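PDB 2Z61: (5-formylfuran-3-yl)methyl phosphate transaminase from Methanococcus jannaschii, which catalyses the pyridoxal-phosphate-dependent amino transfer between 4-(hydroxymethyl)-2-furancarboxaldehyde phosphate and alanine, yielding pyruvate and the precursor of the furan moiety of methanofuran. Local coordinates for residues Val330-Gly335 / Ile346-Ala351; Asn165-Val170 / Tyr308-Ile313; Glu209-Thr214 / Tyr233-Asp238; Leu100-Ala105 / Ile215-Phe220. All blocks are in the same frame, centred on the assembly; numbering follows the deposited sequence.

Contact 1: residues Val330-Gly335 / Ile346-Ala351; sequences VALTPG and IRISYA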
loop_
_atom_site.group_PDB
_atom_site.type_symbol
_atom_site.label_atom_id
_atom_site.label_comp_id
_atom_site.label_asym_id
_atom_site.label_seq_id
_atom_site.Cartn_x
_atom_site.Cartn_y
_atom_site.Cartn_z
ATOM N N VAL A 330 30.228 4.419 -14.285
ATOM C CA VAL A 330 29.914 4.675 -12.882
ATOM C C VAL A 330 28.599 5.441 -12.777
ATOM O O VAL A 330 28.484 6.580 -13.240
ATOM C CB VAL A 330 31.041 5.476 -12.202
ATOM C CG1 VAL A 330 30.655 5.824 -10.771
ATOM C CG2 VAL A 330 32.320 4.655 -12.211
ATOM N N ALA A 331 27.609 4.796 -12.169
ATOM C CA ALA A 331 26.277 5.373 -12.009
ATOM C C ALA A 331 26.119 6.237 -10.755
ATOM O O ALA A 331 26.242 5.753 -9.627
ATOM C CB ALA A 331 25.237 4.252 -12.005
ATOM N N LEU A 332 25.842 7.517 -10.975
ATOM C CA LEU A 332 25.641 8.484 -9.897
ATOM C C LEU A 332 24.297 9.161 -10.119
ATOM O O LEU A 332 23.781 9.173 -11.232
ATOM C CB LEU A 332 26.742 9.558 -9.903
ATOM C CG LEU A 332 28.148 9.182 -9.439
ATOM C CD1 LEU A 332 29.010 10.429 -9.403
ATOM C CD2 LEU A 332 28.089 8.548 -8.061
ATOM N N THR A 333 23.745 9.741 -9.059
ATOM C CA THR A 333 22.459 10.416 -9.142
ATOM C C THR A 333 22.617 11.932 -9.198
ATOM O O THR A 333 23.214 12.529 -8.307
ATOM C CB THR A 333 21.590 10.077 -7.923
ATOM O OG1 THR A 333 21.481 8.651 -7.797
ATOM C CG2 THR A 333 20.196 10.697 -8.069
ATOM N N PRO A 334 22.083 12.573 -10.253
ATOM C CA PRO A 334 22.176 14.031 -10.392
ATOM C C PRO A 334 21.440 14.756 -9.264
ATOM O O PRO A 334 20.280 14.468 -8.980
ATOM C CB PRO A 334 21.565 14.289 -11.770
ATOM C CG PRO A 334 20.626 13.134 -11.956
ATOM C CD PRO A 334 21.426 11.975 -11.427
ATOM N N GLY A 335 22.126 15.700 -8.631
ATOM C CA GLY A 335 21.548 16.435 -7.522
ATOM C C GLY A 335 20.291 17.230 -7.804
ATOM O O GLY A 335 19.423 17.335 -6.940
ATOM N N ILE A 346 25.523 16.153 -6.588
ATOM C CA ILE A 346 25.241 14.779 -6.989
ATOM C C ILE A 346 25.180 13.944 -5.711
ATOM O O ILE A 346 25.860 14.247 -4.725
ATOM C CB ILE A 346 26.343 14.181 -7.900
ATOM C CG1 ILE A 346 27.630 13.973 -7.101
ATOM C CG2 ILE A 346 26.580 15.088 -9.097
ATOM C CD1 ILE A 346 28.653 13.104 -7.811
ATOM N N ARG A 347 24.361 12.902 -5.719
ATOM C CA ARG A 347 24.259 12.049 -4.544
ATOM C C ARG A 347 25.023 10.760 -4.767
ATOM O O ARG A 347 24.867 10.095 -5.795
ATOM C CB ARG A 347 22.800 11.712 -4.221
ATOM C CG ARG A 347 22.641 10.911 -2.924
ATOM C CD ARG A 347 21.230 10.349 -2.759
ATOM N NE ARG A 347 21.034 9.134 -3.543
ATOM C CZ ARG A 347 19.899 8.438 -3.574
ATOM N NH1 ARG A 347 18.850 8.831 -2.862
ATOM N NH2 ARG A 347 19.812 7.338 -4.315
ATOM N N ILE A 348 25.872 10.430 -3.803
ATOM C CA ILE A 348 26.646 9.206 -3.853
ATOM C C ILE A 348 26.125 8.302 -2.748
ATOM O O ILE A 348 26.056 8.703 -1.584
ATOM C CB ILE A 348 28.154 9.461 -3.623
ATOM C CG1 ILE A 348 28.766 10.102 -4.873
ATOM C CG2 ILE A 348 28.865 8.152 -3.290
ATOM C CD1 ILE A 348 30.277 10.285 -4.799
ATOM N N SER A 349 25.736 7.092 -3.121
ATOM C CA SER A 349 25.236 6.129 -2.153
ATOM C C SER A 349 26.282 5.050 -1.935
ATOM O O SER A 349 26.738 4.428 -2.888
ATOM C CB SER A 349 23.951 5.480 -2.663
ATOM O OG SER A 349 23.646 4.325 -1.900
ATOM N N TYR A 350 26.674 4.829 -0.687
ATOM C CA TYR A 350 27.662 3.798 -0.414
ATOM C C TYR A 350 27.007 2.514 0.069
ATOM O O TYR A 350 27.567 1.769 0.879
ATOM C CB TYR A 350 28.726 4.294 0.575
ATOM C CG TYR A 350 28.218 5.035 1.795
ATOM C CD1 TYR A 350 27.854 4.352 2.954
ATOM C CD2 TYR A 350 28.163 6.429 1.809
ATOM C CE1 TYR A 350 27.463 5.041 4.101
ATOM C CE2 TYR A 350 27.767 7.126 2.949
ATOM C CZ TYR A 350 27.423 6.427 4.090
ATOM O OH TYR A 350 27.040 7.116 5.219
ATOM N N ALA A 351 25.807 2.271 -0.450
ATOM C CA ALA A 351 25.042 1.079 -0.138
ATOM C C ALA A 351 25.474 0.017 -1.142
ATOM O O ALA A 351 24.649 -0.667 -1.750
ATOM C CB ALA A 351 23.551 1.358 -0.276
HETATM O O HOH W 1 22.607 8.399 -5.248
#
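Thr-333 and Arg-347 form an antiparallel hydrogen-bonded pair, with their side chains lying side by side on the same face of the sheet. Arg-347 N gives the firm bond to Thr-333 O at 2.9 Å; the return bond from Thr-333 N to Arg-347 O is weak at 3.5 Å. Thr-333 O also receives a CA-H...O contact from Ile-346 CA at 3.3 Å. Arg-347 CG stands anti to the backbone N (chi1 -175°), and the chain runs extended until chi3, 80°, bends it at NE. Its NH2 ends 4.1 Å from Thr-333 OG1. A water lies between the two side chains, hydrogen-bonded to Thr-333 OG1 at 2.8 Å and donating a weak bond to Arg-347 O; its modelled distance to Arg-347 NE is too short to be trusted. Leu-332 turns to the apolar side, where its CD2 meets Ile-348 CG1 at 3.6 Å, the two side chains pointing the same way. Phe-320 and Leu-324 of helix 317-328 cover Leu-332 there. Gly-335 passes close to Ile-346; a CB on it would sit only 3.2 Å from Ile-346 N. Farther out, Arg-347 NH1 is bonded to Asn-165 OD1, NH2 weakly to Glu-35 O, and Ile-348 pairs with Val-309 of the neighbouring strand. This is a beta hairpin of the small antiparallel sheet, and its buried arginine probably corresponds to the arginine that binds the substrate carboxylate in class I aminotransferases.

Contact 2: residues Asn165-Val170 / Tyr308-Ile313; sequences NPLGEV and YVFPNI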
loop_
_atom_site.group_PDB
_atom_site.type_symbol
_atom_site.label_atom_id
_atom_site.label_comp_id
_atom_site.label_asym_id
_atom_site.label_seq_id
_atom_site.Cartn_x
_atom_site.Cartn_y
_atom_site.Cartn_z
ATOM N N ASN A 165 17.694 12.200 3.258
ATOM C CA ASN A 165 18.016 11.746 1.922
ATOM C C ASN A 165 17.768 12.878 1.140
ATOM O O ASN A 165 16.623 13.161 1.350
ATOM C CB ASN A 165 17.261 10.447 1.613
ATOM C CG ASN A 165 17.016 10.244 0.133
ATOM O OD1 ASN A 165 17.850 10.602 -0.700
ATOM N ND2 ASN A 165 15.866 9.672 -0.201
ATOM N N PRO A 166 18.572 13.486 0.291
ATOM C CA PRO A 166 19.890 13.172 -0.152
ATOM C C PRO A 166 21.089 13.627 0.701
ATOM O O PRO A 166 22.258 13.103 0.407
ATOM C CB PRO A 166 19.948 13.952 -1.460
ATOM C CG PRO A 166 19.158 15.175 -1.189
ATOM C CD PRO A 166 18.121 14.785 -0.177
ATOM N N LEU A 167 21.028 14.520 1.658
ATOM C CA LEU A 167 22.189 15.038 2.389
ATOM C C LEU A 167 22.986 14.116 3.307
ATOM O O LEU A 167 24.203 14.236 3.386
ATOM C CB LEU A 167 21.762 16.280 3.173
ATOM C CG LEU A 167 21.199 17.410 2.306
ATOM C CD1 LEU A 167 20.563 18.486 3.173
ATOM C CD2 LEU A 167 22.318 17.992 1.461
ATOM N N GLY A 168 22.325 13.201 4.003
ATOM C CA GLY A 168 23.053 12.322 4.901
ATOM C C GLY A 168 23.388 13.038 6.201
ATOM O O GLY A 168 24.178 12.561 7.009
ATOM N N GLU A 169 22.769 14.192 6.403
ATOM C CA GLU A 169 23.009 14.993 7.591
ATOM C C GLU A 169 21.897 14.847 8.618
ATOM O O GLU A 169 20.801 14.391 8.299
ATOM C CB GLU A 169 23.144 16.463 7.191
ATOM C CG GLU A 169 24.332 16.748 6.290
ATOM C CD GLU A 169 24.311 18.158 5.727
ATOM O OE1 GLU A 169 24.152 19.118 6.510
ATOM O OE2 GLU A 169 24.460 18.307 4.499
ATOM N N VAL A 170 22.191 15.230 9.855
ATOM C CA VAL A 170 21.217 15.181 10.938
ATOM C C VAL A 170 20.750 16.616 11.152
ATOM O O VAL A 170 21.571 17.530 11.223
ATOM C CB VAL A 170 21.858 14.665 12.250
ATOM C CG1 VAL A 170 20.855 14.748 13.387
ATOM C CG2 VAL A 170 22.325 13.232 12.080
ATOM N N TYR A 308 24.252 8.186 2.334
ATOM C CA TYR A 308 24.422 9.105 1.220
ATOM C C TYR A 308 25.373 10.248 1.569
ATOM O O TYR A 308 25.508 10.636 2.732
ATOM C CB TYR A 308 23.079 9.731 0.837
ATOM C CG TYR A 308 21.929 8.765 0.692
ATOM C CD1 TYR A 308 21.894 7.828 -0.343
ATOM C CD2 TYR A 308 20.837 8.824 1.562
ATOM C CE1 TYR A 308 20.791 6.982 -0.511
ATOM C CE2 TYR A 308 19.734 7.988 1.403
ATOM C CZ TYR A 308 19.716 7.072 0.362
ATOM O OH TYR A 308 18.610 6.268 0.196
ATOM N N VAL A 309 26.024 10.778 0.541
ATOM C CA VAL A 309 26.915 11.926 0.661
ATOM C C VAL A 309 26.479 12.792 -0.520
ATOM O O VAL A 309 26.294 12.289 -1.635
ATOM C CB VAL A 309 28.399 11.523 0.543
ATOM C CG1 VAL A 309 29.276 12.750 0.690
ATOM C CG2 VAL A 309 28.751 10.516 1.641
ATOM N N PHE A 310 26.287 14.084 -0.271
ATOM C CA PHE A 310 25.799 15.005 -1.298
ATOM C C PHE A 310 26.793 16.149 -1.541
ATOM O O PHE A 310 26.545 17.293 -1.159
ATOM C CB PHE A 310 24.449 15.565 -0.831
ATOM C CG PHE A 310 23.592 16.117 -1.928
ATOM C CD1 PHE A 310 23.140 15.295 -2.957
ATOM C CD2 PHE A 310 23.186 17.444 -1.906
ATOM C CE1 PHE A 310 22.289 15.790 -3.946
ATOM C CE2 PHE A 310 22.337 17.950 -2.888
ATOM C CZ PHE A 310 21.888 17.119 -3.909
ATOM N N PRO A 311 27.918 15.854 -2.206
ATOM C CA PRO A 311 28.957 16.845 -2.500
ATOM C C PRO A 311 28.651 17.899 -3.554
ATOM O O PRO A 311 27.951 17.635 -4.537
ATOM C CB PRO A 311 30.140 15.979 -2.911
ATOM C CG PRO A 311 29.465 14.856 -3.637
ATOM C CD PRO A 311 28.302 14.528 -2.721
ATOM N N ASN A 312 29.187 19.097 -3.331
ATOM C CA ASN A 312 29.050 20.205 -4.269
ATOM C C ASN A 312 30.266 20.049 -5.180
ATOM O O ASN A 312 31.393 20.317 -4.765
ATOM C CB ASN A 312 29.130 21.549 -3.543
ATOM C CG ASN A 312 28.971 22.730 -4.485
ATOM O OD1 ASN A 312 29.597 22.785 -5.543
ATOM N ND2 ASN A 312 28.134 23.684 -4.100
ATOM N N ILE A 313 30.041 19.604 -6.409
ATOM C CA ILE A 313 31.140 19.394 -7.342
ATOM C C ILE A 313 31.464 20.632 -8.164
ATOM O O ILE A 313 32.192 20.554 -9.156
ATOM C CB ILE A 313 30.833 18.228 -8.298
ATOM C CG1 ILE A 313 29.616 18.564 -9.160
ATOM C CG2 ILE A 313 30.592 16.956 -7.494
ATOM C CD1 ILE A 313 29.294 17.508 -10.197
HETATM O O HOH W 2 26.486 15.624 2.120
#
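Asn-165 and Pro-166, joined by a cis peptide bond, belong to the cofactor-site loop of the class I aminotransferase fold, and pack on Tyr-308, on strand 308-309 of the small antiparallel sheet, and on Phe-310 just past it. Asn-165 ND2 is bonded to O3 of the pyridoxal phosphate carried by the modified lysine at position 222, while its OD1 accepts from Arg-347. With both ends of the amide held, the side chain lies against the tyrosine: CB touches Tyr-308 CE2 at 3.5 Å, and OD1 stands 3.8 Å above the ring plane, offset toward the rim. Amide and ring planes are 34° apart. Tyr-308 OH is hydrogen-bonded to Tyr-192 OH, which fixes the far end of the ring. An alanine at Tyr-308 would probably leave Tyr-192 OH without this mate and open a gap beside the Asn-165 side chain, removing the ring the amide rests on. Pro-166 covers Phe-310 from one face in a CH-pi contact, its CB 4.1 Å from the ring centroid, and Pro-166 O comes within 3.5 Å of Phe-310 CB. Phe-310 CG, anti to the backbone N (chi1 -159°), lies on the side of Pro-166 and Leu-167. From Leu-167, CD2 reaches Phe-310 CD2 at 3.5 Å, the two side chains crossing obliquely. A side chain has no room at Gly-168: a CB would clash with Tyr-308 O and, at these backbone angles, with the preceding carbonyl O. The polar link between the backbones is a single water, which donates to Leu-167 O at 3.0 Å and accepts from Phe-310 N at 2.9 Å.

Contact 3: residues Glu209-Thr214 / Tyr233-Asp238; sequences ENLEKT and YVISND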
loop_
_atom_site.group_PDB
_atom_site.type_symbol
_atom_site.label_atom_id
_atom_site.label_comp_id
_atom_site.label_asym_id
_atom_site.label_seq_id
_atom_site.Cartn_x
_atom_site.Cartn_y
_atom_site.Cartn_z
ATOM N N GLU A 209 6.689 14.885 23.450
ATOM C CA GLU A 209 6.425 13.565 24.009
ATOM C C GLU A 209 4.962 13.141 24.050
ATOM O O GLU A 209 4.666 11.960 24.227
ATOM C CB GLU A 209 7.034 13.468 25.408
ATOM C CG GLU A 209 8.540 13.671 25.413
ATOM C CD GLU A 209 9.134 13.626 26.805
ATOM O OE1 GLU A 209 8.662 14.388 27.678
ATOM O OE2 GLU A 209 10.071 12.829 27.026
ATOM N N ASN A 210 4.050 14.091 23.885
ATOM C CA ASN A 210 2.627 13.767 23.887
ATOM C C ASN A 210 2.080 13.733 22.466
ATOM O O ASN A 210 0.878 13.571 22.256
ATOM C CB ASN A 210 1.838 14.782 24.715
ATOM C CG ASN A 210 2.117 14.658 26.196
ATOM O OD1 ASN A 210 1.977 13.580 26.775
ATOM N ND2 ASN A 210 2.505 15.764 26.823
ATOM N N LEU A 211 2.972 13.890 21.494
ATOM C CA LEU A 211 2.589 13.868 20.087
ATOM C C LEU A 211 1.362 14.736 19.850
ATOM O O LEU A 211 0.434 14.341 19.138
ATOM C CB LEU A 211 2.303 12.431 19.659
ATOM C CG LEU A 211 3.427 11.448 19.985
ATOM C CD1 LEU A 211 2.886 10.027 19.975
ATOM C CD2 LEU A 211 4.562 11.623 18.989
ATOM N N GLU A 212 1.369 15.917 20.459
ATOM C CA GLU A 212 0.275 16.867 20.334
ATOM C C GLU A 212 0.200 17.420 18.925
ATOM O O GLU A 212 -0.889 17.592 18.371
ATOM C CB GLU A 212 0.468 18.026 21.313
ATOM C CG GLU A 212 0.464 17.612 22.776
ATOM C CD GLU A 212 0.735 18.775 23.718
ATOM O OE1 GLU A 212 0.769 18.545 24.949
ATOM O OE2 GLU A 212 0.918 19.915 23.228
ATOM N N LYS A 213 1.358 17.708 18.342
ATOM C CA LYS A 213 1.391 18.259 16.998
ATOM C C LYS A 213 2.421 17.598 16.084
ATOM O O LYS A 213 2.885 18.197 15.114
ATOM C CB LYS A 213 1.635 19.768 17.070
ATOM C CG LYS A 213 2.886 20.162 17.837
ATOM C CD LYS A 213 2.921 21.660 18.123
ATOM C CE LYS A 213 2.623 22.480 16.879
ATOM N NZ LYS A 213 2.574 23.942 17.159
ATOM N N THR A 214 2.785 16.360 16.392
ATOM C CA THR A 214 3.737 15.662 15.546
ATOM C C THR A 214 3.235 14.301 15.076
ATOM O O THR A 214 2.466 13.626 15.764
ATOM C CB THR A 214 5.113 15.435 16.241
ATOM O OG1 THR A 214 5.245 14.060 16.619
ATOM C CG2 THR A 214 5.248 16.291 17.465
ATOM N N TYR A 233 5.651 2.094 10.121
ATOM C CA TYR A 233 4.670 2.449 11.123
ATOM C C TYR A 233 4.582 3.952 11.351
ATOM O O TYR A 233 5.502 4.698 11.043
ATOM C CB TYR A 233 4.977 1.711 12.432
ATOM C CG TYR A 233 6.315 2.052 13.052
ATOM C CD1 TYR A 233 6.523 3.281 13.673
ATOM C CD2 TYR A 233 7.374 1.134 13.031
ATOM C CE1 TYR A 233 7.745 3.596 14.266
ATOM C CE2 TYR A 233 8.607 1.440 13.625
ATOM C CZ TYR A 233 8.779 2.676 14.245
ATOM O OH TYR A 233 9.962 2.989 14.869
ATOM N N VAL A 234 3.449 4.389 11.880
ATOM C CA VAL A 234 3.244 5.800 12.148
ATOM C C VAL A 234 2.840 5.967 13.609
ATOM O O VAL A 234 2.089 5.156 14.148
ATOM C CB VAL A 234 2.148 6.383 11.230
ATOM C CG1 VAL A 234 1.987 7.870 11.479
ATOM C CG2 VAL A 234 2.521 6.137 9.776
ATOM N N ILE A 235 3.356 7.008 14.249
ATOM C CA ILE A 235 3.026 7.274 15.645
ATOM C C ILE A 235 2.536 8.712 15.790
ATOM O O ILE A 235 3.127 9.632 15.224
ATOM C CB ILE A 235 4.248 7.075 16.557
ATOM C CG1 ILE A 235 4.775 5.643 16.418
ATOM C CG2 ILE A 235 3.854 7.348 18.008
ATOM C CD1 ILE A 235 6.092 5.390 17.135
ATOM N N SER A 236 1.453 8.898 16.539
ATOM C CA SER A 236 0.896 10.228 16.762
ATOM C C SER A 236 -0.174 10.169 17.859
ATOM O O SER A 236 -0.308 9.151 18.533
ATOM C CB SER A 236 0.296 10.766 15.460
ATOM O OG SER A 236 -0.195 12.084 15.625
ATOM N N ASN A 237 -0.926 11.251 18.043
ATOM C CA ASN A 237 -1.974 11.272 19.064
ATOM C C ASN A 237 -3.232 10.545 18.576
ATOM O O ASN A 237 -3.357 10.221 17.393
ATOM C CB ASN A 237 -2.312 12.718 19.467
ATOM C CG ASN A 237 -2.889 13.530 18.321
ATOM O OD1 ASN A 237 -3.958 13.217 17.797
ATOM N ND2 ASN A 237 -2.178 14.581 17.924
ATOM N N ASP A 238 -4.160 10.301 19.495
ATOM C CA ASP A 238 -5.402 9.584 19.208
ATOM C C ASP A 238 -6.186 10.051 17.989
ATOM O O ASP A 238 -6.541 9.240 17.135
ATOM C CB ASP A 238 -6.327 9.626 20.428
ATOM C CG ASP A 238 -5.735 8.928 21.637
ATOM O OD1 ASP A 238 -5.413 7.722 21.546
ATOM O OD2 ASP A 238 -5.591 9.592 22.685
#
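Asn-237 reaches across to the turn at Leu-211 with its CB and the ND2 branch of its amide. The CB already lies 3.2 Å from Leu-211 O. CG sits between the backbone N and the carbonyl carbon (chi1 64°), which puts it on the side of Leu-211. At the tip ND2 donates to Leu-211 O at 2.9 Å, with an N-H...O angle of 153°; the donor is in the carbonyl plane, and the acceptor only 12° out of the amide plane. The other branch, OD1, turns to its own backbone and accepts from Ile-240 N, so Asn-237 is the N-cap of helix 238-251. An alanine at Asn-237 would probably leave Ile-240 N without its cap and Leu-211 O without its donor, loosening the tie between the turn and the helix start. One residue earlier, Ser-236 OG, anti to its own backbone N, donates to Thr-214 O at 3.1 Å from a position tilted out of the carbonyl plane. Leu-211 fills the apolar side of the junction: its CD1 presses on Ile-235 CG2 at 3.5 Å, tighter than usual, and lies 3.6 Å from Ser-236 O. The turn is also held by Asp-208, whose carboxylate oxygens accept from the backbone N atoms of Glu-212 and Lys-213. The contact thus closes the end of the antiparallel pair 214-219 and 232-235 in the large sheet: past the end of strand 232-235, the side chains of Ser-236 and Asn-237 donate to backbone carbonyls of the facing segment, and one asparagine ties both a turn and a helix end.

Contact 4: residues Leu100-Ala105 / Ile215-Phe220; sequences LGLFFA and ILINGF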
loop_
_atom_site.group_PDB
_atom_site.type_symbol
_atom_site.label_atom_id
_atom_site.label_comp_id
_atom_site.label_asym_id
_atom_site.label_seq_id
_atom_site.Cartn_x
_atom_site.Cartn_y
_atom_site.Cartn_z
ATOM N N LEU A 100 3.642 4.622 2.320
ATOM C CA LEU A 100 2.206 4.717 2.545
ATOM C C LEU A 100 1.938 5.465 3.841
ATOM O O LEU A 100 1.003 6.249 3.919
ATOM C CB LEU A 100 1.549 3.331 2.626
ATOM C CG LEU A 100 0.779 2.864 1.389
ATOM C CD1 LEU A 100 -0.067 1.642 1.751
ATOM C CD2 LEU A 100 -0.116 3.996 0.880
ATOM N N GLY A 101 2.758 5.207 4.856
ATOM C CA GLY A 101 2.579 5.880 6.130
ATOM C C GLY A 101 2.597 7.388 5.950
ATOM O O GLY A 101 1.688 8.092 6.395
ATOM N N LEU A 102 3.638 7.884 5.290
ATOM C CA LEU A 102 3.767 9.309 5.033
ATOM C C LEU A 102 2.534 9.820 4.279
ATOM O O LEU A 102 1.928 10.817 4.666
ATOM C CB LEU A 102 5.029 9.582 4.212
ATOM C CG LEU A 102 5.301 11.047 3.847
ATOM C CD1 LEU A 102 5.706 11.833 5.086
ATOM C CD2 LEU A 102 6.399 11.108 2.803
ATOM N N PHE A 103 2.159 9.129 3.207
ATOM C CA PHE A 103 0.999 9.559 2.436
ATOM C C PHE A 103 -0.252 9.693 3.304
ATOM O O PHE A 103 -0.982 10.673 3.204
ATOM C CB PHE A 103 0.713 8.595 1.289
ATOM C CG PHE A 103 -0.431 9.034 0.427
ATOM C CD1 PHE A 103 -0.258 10.053 -0.506
ATOM C CD2 PHE A 103 -1.694 8.479 0.588
ATOM C CE1 PHE A 103 -1.332 10.511 -1.260
ATOM C CE2 PHE A 103 -2.772 8.934 -0.164
ATOM C CZ PHE A 103 -2.589 9.949 -1.086
ATOM N N PHE A 104 -0.500 8.694 4.148
ATOM C CA PHE A 104 -1.656 8.715 5.033
ATOM C C PHE A 104 -1.575 9.875 6.027
ATOM O O PHE A 104 -2.593 10.482 6.367
ATOM C CB PHE A 104 -1.756 7.391 5.799
ATOM C CG PHE A 104 -2.164 6.213 4.952
ATOM C CD1 PHE A 104 -2.109 4.919 5.471
ATOM C CD2 PHE A 104 -2.628 6.392 3.653
ATOM C CE1 PHE A 104 -2.515 3.817 4.708
ATOM C CE2 PHE A 104 -3.036 5.299 2.883
ATOM C CZ PHE A 104 -2.978 4.009 3.414
ATOM N N ALA A 105 -0.360 10.175 6.494
ATOM C CA ALA A 105 -0.151 11.269 7.447
ATOM C C ALA A 105 -0.566 12.599 6.827
ATOM O O ALA A 105 -1.359 13.342 7.410
ATOM C CB ALA A 105 1.319 11.321 7.877
ATOM N N ILE A 215 3.659 13.930 13.876
ATOM C CA ILE A 215 3.331 12.633 13.309
ATOM C C ILE A 215 4.700 12.067 12.977
ATOM O O ILE A 215 5.439 12.628 12.176
ATOM C CB ILE A 215 2.483 12.740 12.033
ATOM C CG1 ILE A 215 1.209 13.535 12.328
ATOM C CG2 ILE A 215 2.121 11.344 11.550
ATOM C CD1 ILE A 215 0.237 13.622 11.165
ATOM N N LEU A 216 5.045 10.974 13.634
ATOM C CA LEU A 216 6.337 10.346 13.457
ATOM C C LEU A 216 6.237 9.164 12.494
ATOM O O LEU A 216 5.384 8.281 12.638
ATOM C CB LEU A 216 6.857 9.894 14.827
ATOM C CG LEU A 216 8.325 9.507 15.010
ATOM C CD1 LEU A 216 8.598 9.314 16.491
ATOM C CD2 LEU A 216 8.650 8.239 14.228
ATOM N N ILE A 217 7.120 9.153 11.512
ATOM C CA ILE A 217 7.117 8.096 10.525
ATOM C C ILE A 217 8.452 7.365 10.541
ATOM O O ILE A 217 9.516 7.996 10.465
ATOM C CB ILE A 217 6.843 8.674 9.114
ATOM C CG1 ILE A 217 5.463 9.347 9.103
ATOM C CG2 ILE A 217 6.885 7.552 8.062
ATOM C CD1 ILE A 217 5.171 10.112 7.857
ATOM N N ASN A 218 8.387 6.039 10.687
ATOM C CA ASN A 218 9.569 5.188 10.682
ATOM C C ASN A 218 9.135 3.810 10.164
ATOM O O ASN A 218 7.958 3.590 9.862
ATOM C CB ASN A 218 10.168 5.071 12.094
ATOM C CG ASN A 218 11.682 4.822 12.080
ATOM O OD1 ASN A 218 12.223 4.253 11.135
ATOM N ND2 ASN A 218 12.362 5.240 13.144
ATOM N N GLY A 219 10.077 2.885 10.052
ATOM C CA GLY A 219 9.734 1.565 9.558
ATOM C C GLY A 219 10.927 0.640 9.615
ATOM O O GLY A 219 11.945 0.987 10.207
ATOM N N PHE A 220 10.819 -0.525 8.987
ATOM C CA PHE A 220 11.908 -1.503 9.015
ATOM C C PHE A 220 12.749 -1.609 7.745
ATOM O O PHE A 220 13.736 -2.348 7.719
ATOM C CB PHE A 220 11.352 -2.897 9.364
ATOM C CG PHE A 220 10.619 -2.955 10.680
ATOM C CD1 PHE A 220 9.292 -2.548 10.773
ATOM C CD2 PHE A 220 11.267 -3.396 11.832
ATOM C CE1 PHE A 220 8.616 -2.578 11.993
ATOM C CE2 PHE A 220 10.598 -3.431 13.063
ATOM C CZ PHE A 220 9.269 -3.020 13.143
#
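Ile-217 drives its CD1 into helix 98-109 beside Leu-102, and this is the tight part of the contact. That methyl lies 3.3 Å from Leu-102 CA and equally 3.3 Å from Leu-102 CD1, closer than carbons usually pack, with the side chains crossing at about a right angle. Ile-217 CG1 is anti to its carbonyl carbon (chi1 -61°), and an extended chi2 of 172° carries CD1 on to the helix. The looser part lies one turn farther along the helix, where Ala-105 CB rests 3.8 Å from Ile-215 CG2 and 4.0 Å from Ile-217 CD1. Gly-101 adds only backbone here. Helix and strand run nearly antiparallel, 166° between their directions, with axes 8.6 Å apart at the closest. No side of this contact is open to solvent: Tyr-126 and Phe-129 of helix 125-132 cover Leu-102, and Ile-240 packs on Ile-215. On the far side of the helix, Phe-103 points away from the strand and packs on Leu-251 of the second subunit; Leu-100 meets Phe-252 of that subunit. The helix is therefore pressed between the central sheet and the dimer interface. Since the contact is almost wholly carbon against carbon, the fit probably rests on shape and on the exclusion of water, and it joins helix to sheet in the large domain just before the chain reaches the cofactor-bearing lysine.

How the contacts relate
Contacts 1, 2 and 4 are buried, whereas contact 3 lies partly at the surface. Contacts 1 and 2 share the small antiparallel sheet: strands 346-349 and 308-309 are neighbours, so backbone pairing joins the two, and Arg-347 of contact 1 is bonded to Asn-165 of contact 2, which holds the cofactor O3. Contacts 3 and 4 meet in the large mixed sheet, through strands 232-235 and 214-219, their centres about 11 Å apart. Contacts 1 and 3 stand on opposite sides of the chain's centre, about 34 Å between centres. Chemistry follows place: backbone bonds and a water in contact 1, ring packing bridged by a water in contact 2, side-chain-to-backbone bonds at the strand ends in contact 3, almost only carbon in contact 4.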